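Local coordinates for yersinopine synthase (Yersinia pestis, PDB 6C4M), which catalyses the NADPH-dependent reductive condensation of pyruvate with a histidine-derived intermediate, the last step in making the metallophore yersinopine, at residues L303-L314 with L410-L420. Numbering follows the deposited sequence.
Sequences LADDYKRLLNRL and LRTLLLLAGAL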
# COMPACT_ATOMS: atom_id res chain seq x y z
N LEU A 303 -7.25 16.33 -11.15
CA LEU A 303 -8.68 16.62 -11.30
C LEU A 303 -9.20 17.53 -10.18
O LEU A 303 -10.02 18.44 -10.43
CB LEU A 303 -9.46 15.30 -11.34
CG LEU A 303 -10.98 15.38 -11.49
CD1 LEU A 303 -11.35 16.06 -12.78
CD2 LEU A 303 -11.62 14.00 -11.40
N ALA A 304 -8.74 17.33 -8.94
CA ALA A 304 -9.06 18.27 -7.88
C ALA A 304 -8.59 19.68 -8.22
O ALA A 304 -9.30 20.66 -7.97
CB ALA A 304 -8.44 17.79 -6.55
N ASP A 305 -7.37 19.82 -8.77
CA ASP A 305 -6.91 21.13 -9.25
C ASP A 305 -7.89 21.70 -10.28
O ASP A 305 -8.13 22.91 -10.30
CB ASP A 305 -5.52 21.05 -9.89
CG ASP A 305 -4.41 20.80 -8.92
OD1 ASP A 305 -4.50 21.27 -7.77
OD2 ASP A 305 -3.42 20.17 -9.36
N ASP A 306 -8.39 20.85 -11.18
CA ASP A 306 -9.29 21.31 -12.23
C ASP A 306 -10.61 21.84 -11.63
O ASP A 306 -11.12 22.90 -12.04
CB ASP A 306 -9.59 20.17 -13.21
CG ASP A 306 -8.39 19.81 -14.11
OD1 ASP A 306 -7.32 20.46 -14.03
OD2 ASP A 306 -8.54 18.86 -14.91
N TYR A 307 -11.18 21.10 -10.68
CA TYR A 307 -12.43 21.53 -10.06
C TYR A 307 -12.23 22.82 -9.29
O TYR A 307 -13.11 23.68 -9.28
CB TYR A 307 -12.97 20.44 -9.14
CG TYR A 307 -13.52 19.18 -9.82
CD1 TYR A 307 -14.14 19.22 -11.06
CD2 TYR A 307 -13.45 17.96 -9.17
CE1 TYR A 307 -14.66 18.06 -11.64
CE2 TYR A 307 -13.97 16.80 -9.74
CZ TYR A 307 -14.56 16.84 -10.97
OH TYR A 307 -15.05 15.65 -11.53
N LYS A 308 -11.08 23.01 -8.67
CA LYS A 308 -10.80 24.29 -8.03
C LYS A 308 -10.85 25.43 -9.04
O LYS A 308 -11.42 26.50 -8.76
CB LYS A 308 -9.44 24.26 -7.34
CG LYS A 308 -8.88 25.61 -6.95
CD LYS A 308 -7.52 25.35 -6.26
CE LYS A 308 -6.87 26.61 -5.78
NZ LYS A 308 -6.69 27.57 -6.88
N ARG A 309 -10.26 25.21 -10.22
CA ARG A 309 -10.32 26.21 -11.29
C ARG A 309 -11.76 26.52 -11.67
O ARG A 309 -12.13 27.68 -11.84
CB ARG A 309 -9.56 25.74 -12.53
CG ARG A 309 -8.43 26.66 -12.95
CD ARG A 309 -7.65 26.16 -14.21
NE ARG A 309 -7.17 24.77 -14.09
CZ ARG A 309 -6.15 24.38 -13.34
NH1 ARG A 309 -5.48 25.27 -12.62
NH2 ARG A 309 -5.80 23.09 -13.29
N LEU A 310 -12.57 25.47 -11.85
CA LEU A 310 -13.95 25.66 -12.30
C LEU A 310 -14.79 26.32 -11.22
O LEU A 310 -15.51 27.28 -11.48
CB LEU A 310 -14.56 24.32 -12.70
CG LEU A 310 -16.02 24.34 -13.16
CD1 LEU A 310 -16.19 25.29 -14.33
CD2 LEU A 310 -16.49 22.94 -13.55
N LEU A 311 -14.73 25.78 -10.00
CA LEU A 311 -15.46 26.36 -8.88
C LEU A 311 -15.08 27.82 -8.67
O LEU A 311 -15.95 28.69 -8.56
CB LEU A 311 -15.20 25.54 -7.63
CG LEU A 311 -15.82 24.15 -7.61
CD1 LEU A 311 -15.30 23.35 -6.43
CD2 LEU A 311 -17.32 24.28 -7.51
N ASN A 312 -13.78 28.10 -8.60
CA ASN A 312 -13.34 29.48 -8.42
C ASN A 312 -13.94 30.39 -9.48
O ASN A 312 -14.37 31.51 -9.18
CB ASN A 312 -11.82 29.56 -8.46
CG ASN A 312 -11.17 28.99 -7.20
OD1 ASN A 312 -11.85 28.49 -6.30
ND2 ASN A 312 -9.87 29.03 -7.15
N ARG A 313 -13.96 29.93 -10.74
CA ARG A 313 -14.58 30.71 -11.81
C ARG A 313 -16.05 30.93 -11.53
O ARG A 313 -16.60 32.00 -11.85
CB ARG A 313 -14.40 29.97 -13.14
CG ARG A 313 -15.00 30.66 -14.33
CD ARG A 313 -14.20 31.87 -14.74
NE ARG A 313 -14.65 32.32 -16.05
CZ ARG A 313 -15.62 33.21 -16.25
NH1 ARG A 313 -16.24 33.79 -15.23
NH2 ARG A 313 -15.95 33.53 -17.50
N LEU A 314 -16.72 29.94 -10.97
CA LEU A 314 -18.12 30.06 -10.61
C LEU A 314 -18.35 30.83 -9.32
O LEU A 314 -19.50 30.99 -8.93
CB LEU A 314 -18.74 28.67 -10.49
CG LEU A 314 -18.75 27.95 -11.85
CD1 LEU A 314 -18.93 26.48 -11.66
CD2 LEU A 314 -19.84 28.53 -12.76
N LEU A 410 -18.94 14.31 -15.28
CA LEU A 410 -17.73 15.04 -15.58
C LEU A 410 -17.82 15.69 -16.95
O LEU A 410 -17.34 16.82 -17.12
CB LEU A 410 -16.52 14.10 -15.47
CG LEU A 410 -15.16 14.69 -15.81
CD1 LEU A 410 -14.89 15.84 -14.88
CD2 LEU A 410 -14.10 13.60 -15.66
N ARG A 411 -18.43 15.03 -17.93
CA ARG A 411 -18.57 15.67 -19.24
C ARG A 411 -19.39 16.95 -19.14
O ARG A 411 -19.05 17.96 -19.76
CB ARG A 411 -19.22 14.72 -20.24
CG ARG A 411 -19.47 15.38 -21.63
CD ARG A 411 -19.89 14.37 -22.67
NE ARG A 411 -18.94 13.25 -22.71
CZ ARG A 411 -18.93 12.30 -23.62
NH1 ARG A 411 -19.83 12.34 -24.61
NH2 ARG A 411 -18.02 11.32 -23.56
N THR A 412 -20.50 16.91 -18.39
CA THR A 412 -21.29 18.13 -18.23
C THR A 412 -20.42 19.27 -17.70
O THR A 412 -20.44 20.38 -18.25
CB THR A 412 -22.49 17.88 -17.30
OG1 THR A 412 -23.41 16.96 -17.92
CG2 THR A 412 -23.24 19.19 -17.01
N LEU A 413 -19.60 18.99 -16.67
CA LEU A 413 -18.75 20.04 -16.11
C LEU A 413 -17.64 20.46 -17.05
O LEU A 413 -17.28 21.65 -17.09
CB LEU A 413 -18.18 19.56 -14.78
CG LEU A 413 -19.22 19.32 -13.70
CD1 LEU A 413 -18.70 18.54 -12.50
CD2 LEU A 413 -19.72 20.64 -13.25
N LEU A 414 -17.08 19.53 -17.82
CA LEU A 414 -16.06 19.89 -18.80
C LEU A 414 -16.63 20.80 -19.87
O LEU A 414 -15.97 21.75 -20.30
CB LEU A 414 -15.47 18.64 -19.46
CG LEU A 414 -14.25 18.87 -20.36
CD1 LEU A 414 -13.06 19.37 -19.55
CD2 LEU A 414 -13.85 17.59 -21.05
N LEU A 415 -17.86 20.52 -20.32
CA LEU A 415 -18.49 21.40 -21.30
C LEU A 415 -18.77 22.76 -20.70
O LEU A 415 -18.54 23.79 -21.36
CB LEU A 415 -19.78 20.77 -21.84
CG LEU A 415 -19.51 19.52 -22.68
CD1 LEU A 415 -20.78 18.75 -22.98
CD2 LEU A 415 -18.84 19.94 -23.98
N LEU A 416 -19.20 22.80 -19.44
CA LEU A 416 -19.41 24.07 -18.76
C LEU A 416 -18.12 24.86 -18.67
O LEU A 416 -18.09 26.07 -18.92
CB LEU A 416 -19.97 23.83 -17.36
CG LEU A 416 -20.19 25.08 -16.50
CD1 LEU A 416 -21.22 26.03 -17.17
CD2 LEU A 416 -20.63 24.70 -15.09
N ALA A 417 -17.02 24.18 -18.30
CA ALA A 417 -15.75 24.87 -18.16
C ALA A 417 -15.32 25.48 -19.48
O ALA A 417 -14.89 26.64 -19.53
CB ALA A 417 -14.68 23.91 -17.63
N GLY A 418 -15.44 24.73 -20.56
CA GLY A 418 -15.10 25.28 -21.86
C GLY A 418 -15.92 26.51 -22.21
O GLY A 418 -15.40 27.49 -22.75
N ALA A 419 -17.22 26.50 -21.87
CA ALA A 419 -18.03 27.68 -22.12
C ALA A 419 -17.55 28.87 -21.31
O ALA A 419 -17.73 30.02 -21.72
CB ALA A 419 -19.50 27.39 -21.80
N LEU A 420 -16.96 28.63 -20.14
CA LEU A 420 -16.48 29.70 -19.28
C LEU A 420 -15.00 30.01 -19.46
O LEU A 420 -14.46 30.82 -18.71
CB LEU A 420 -16.76 29.36 -17.82
CG LEU A 420 -18.24 29.19 -17.50
CD1 LEU A 420 -18.47 28.72 -16.06
CD2 LEU A 420 -18.93 30.49 -17.72
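Leu303 and Leu410 meet methyl to methyl, CD1 to CD1 at 4.1 Å, at the N-terminal ends of the two segments. Pro261 and Pro262 of helix 255-264 also touch Leu303, whose side chain is about 8 Å from that of His260, the inferred proton donor/acceptor. Leu303 lays its CD1 over one face of the Tyr307 ring, toward its rim, one helical turn on. That ring reaches across with its CE1 side and hydroxyl: Leu410 CD1 lies 3.4 Å from Tyr307 OH, and Leu413 CD1 also packs by Tyr307 CE1. A tyrosine suits this spot because the ring packs among leucines while its buried OH bonds to Asn257 O.

Leu310 lies at the middle of the interface. With CG anti to the backbone N (chi1 179°), its two methyls fork over the other helix, CD1 going to Ala417 CB at 3.9 Å and CD2 to Leu413 CD2 at 4.0 Å. The small side chain of Ala417 is consistent with the nearest CA pair lying here, Leu310 to Ala417 at 6.2 Å.

Arg313, bent at chi2 (73°), bridges the C-terminal ends: NE donates to Leu420 O at 3.1 Å, with a weak second bond from NH2. The NE bond is bent rather than straight; NE lies in the carbonyl plane of Leu420, while the oxygen is tilted somewhat from the guanidinium plane. Next to it, Leu314 sets CD2 against Leu420 CD1 at 3.6 Å and CD1 near Leu416.

The axes of 303-313 and 410-419 run at 54° to each other, and the segments thus share a leucine-rich interface with one polar contact at its C-terminal end, between side chain and main-chain carbonyl. Leu420 leaves helical geometry, and the guanidinium takes up its carbonyl, probably offsetting some of the negative end of that helix's dipole.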